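Local coordinates for putative integrase (Listeria innocua, PDB 5U96), which probably binds DNA and exchanges its strands as a serine integrase, whose coiled-coil domain, the part present here, mediates the directionality of recombination, at residues D39-I42 with N43-A47. Residues are numbered along the deposited sequence; the frame is centred on the assembly and turned at random.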
loop_
_atom_site.group_PDB
_atom_site.type_symbol
_atom_site.label_atom_id
_atom_site.label_comp_id
_atom_site.label_asym_id
_atom_site.label_seq_id
_atom_site.Cartn_x
_atom_site.Cartn_y
_atom_site.Cartn_z
ATOM N N ASP A 39 -9.178 -6.381 3.516
ATOM C CA ASP A 39 -10.286 -6.857 4.343
ATOM C C ASP A 39 -11.292 -7.646 3.511
ATOM O O ASP A 39 -11.804 -8.675 3.952
ATOM C CB ASP A 39 -10.994 -5.687 5.033
ATOM C CG ASP A 39 -10.173 -5.082 6.155
ATOM O OD1 ASP A 39 -9.237 -5.748 6.643
ATOM O OD2 ASP A 39 -10.472 -3.939 6.561
ATOM N N ALA A 40 -11.572 -7.156 2.307
ATOM C CA ALA A 40 -12.537 -7.795 1.420
ATOM C C ALA A 40 -12.083 -9.190 1.005
ATOM O O ALA A 40 -12.887 -10.120 0.956
ATOM C CB ALA A 40 -12.766 -6.935 0.191
ATOM N N GLN A 41 -10.797 -9.332 0.704
ATOM C CA GLN A 41 -10.257 -10.617 0.273
ATOM C C GLN A 41 -10.343 -11.643 1.398
ATOM O O GLN A 41 -10.526 -12.835 1.149
ATOM C CB GLN A 41 -8.809 -10.463 -0.198
ATOM C CG GLN A 41 -8.204 -11.738 -0.767
ATOM C CD GLN A 41 -9.092 -12.393 -1.807
ATOM O OE1 GLN A 41 -9.738 -13.404 -1.537
ATOM N NE2 GLN A 41 -9.134 -11.816 -3.000
ATOM N N ILE A 42 -10.210 -11.176 2.634
ATOM C CA ILE A 42 -10.403 -12.032 3.797
ATOM C C ILE A 42 -11.858 -12.478 3.878
ATOM O O ILE A 42 -12.158 -13.583 4.330
ATOM C CB ILE A 42 -10.018 -11.314 5.108
ATOM C CG1 ILE A 42 -8.523 -10.986 5.117
ATOM C CG2 ILE A 42 -10.388 -12.172 6.315
ATOM C CD1 ILE A 42 -8.095 -10.091 6.265
ATOM N N ASN A 43 -12.757 -11.607 3.434
ATOM C CA ASN A 43 -14.187 -11.868 3.511
ATOM C C ASN A 43 -14.621 -12.996 2.580
ATOM O O ASN A 43 -15.418 -13.853 2.962
ATOM C CB ASN A 43 -14.970 -10.597 3.181
ATOM C CG ASN A 43 -16.407 -10.652 3.661
ATOM O OD1 ASN A 43 -16.759 -11.460 4.520
ATOM N ND2 ASN A 43 -17.248 -9.786 3.108
ATOM N N TYR A 44 -14.097 -12.991 1.358
ATOM C CA TYR A 44 -14.448 -14.009 0.373
ATOM C C TYR A 44 -13.912 -15.376 0.787
ATOM O O TYR A 44 -14.592 -16.390 0.630
ATOM C CB TYR A 44 -13.915 -13.636 -1.013
ATOM C CG TYR A 44 -14.401 -14.562 -2.110
ATOM C CD1 TYR A 44 -15.717 -14.514 -2.551
ATOM C CD2 TYR A 44 -13.549 -15.487 -2.699
ATOM C CE1 TYR A 44 -16.171 -15.360 -3.548
ATOM C CE2 TYR A 44 -13.994 -16.335 -3.699
ATOM C CZ TYR A 44 -15.307 -16.269 -4.117
ATOM O OH TYR A 44 -15.756 -17.113 -5.109
ATOM N N TYR A 45 -12.690 -15.399 1.315
ATOM C CA TYR A 45 -12.082 -16.638 1.789
ATOM C C TYR A 45 -12.930 -17.256 2.895
ATOM O O TYR A 45 -13.021 -18.477 3.013
ATOM C CB TYR A 45 -10.655 -16.385 2.290
ATOM C CG TYR A 45 -9.631 -16.101 1.203
ATOM C CD1 TYR A 45 -9.803 -16.576 -0.092
ATOM C CD2 TYR A 45 -8.488 -15.363 1.480
ATOM C CE1 TYR A 45 -8.867 -16.320 -1.078
ATOM C CE2 TYR A 45 -7.548 -15.102 0.500
ATOM C CZ TYR A 45 -7.742 -15.583 -0.778
ATOM O OH TYR A 45 -6.811 -15.328 -1.758
ATOM N N GLU A 46 -13.549 -16.404 3.705
ATOM C CA GLU A 46 -14.478 -16.858 4.730
ATOM C C GLU A 46 -15.785 -17.314 4.099
ATOM O O GLU A 46 -16.361 -18.328 4.494
ATOM C CB GLU A 46 -14.750 -15.741 5.740
ATOM C CG GLU A 46 -13.630 -15.520 6.744
ATOM C CD GLU A 46 -13.669 -14.138 7.374
ATOM O OE1 GLU A 46 -14.660 -13.408 7.165
ATOM O OE2 GLU A 46 -12.702 -13.780 8.079
ATOM N N ALA A 47 -16.241 -16.557 3.108
ATOM C CA ALA A 47 -17.544 -16.784 2.498
ATOM C C ALA A 47 -17.572 -18.040 1.631
ATOM O O ALA A 47 -18.613 -18.677 1.494
ATOM C CB ALA A 47 -17.948 -15.577 1.678
#
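The carbonyl O of Ala40 takes two backbone N-H groups from the next turn of the helix. Tyr44 N lies 3.1 Å from Ala40 O, with 151° at the hydrogen; Asn43 N also reaches it, by a weak, bent bond, and makes a second weak one to Asp39 O. Two residues on, Glu46 N bonds to Ile42 O at 3.2 Å.

Gln41 and Tyr45 form the main side-chain pair. Gln41 OE1 comes over one face of the Tyr45 ring because chi1 (-175°) swings CG away from the backbone N and the chain then bends at chi2. The oxygen sits 3.0 Å above the ring plane, displaced toward the rim. Its distance to Tyr45 CZ is 3.1 Å. The amide and ring planes are 39° apart. The aliphatic part joins in, Gln41 CG lying 3.7 Å from Tyr45 CE2. Ile42 and Glu46 run side by side, pointing the same way, and the methyl CG2 of Ile42 comes 3.3 Å from Glu46 OE2.

Ile42 and Tyr45 both rest on Leu7 of helix 7-23, and Asp39 makes a salt bridge to Lys14 there. The Gln41-Tyr45 and Ile42-Glu46 pairs are i to i+4 contacts along helix 28-50, the second arm of the antiparallel helical hairpin that forms this integrase's coiled-coil domain.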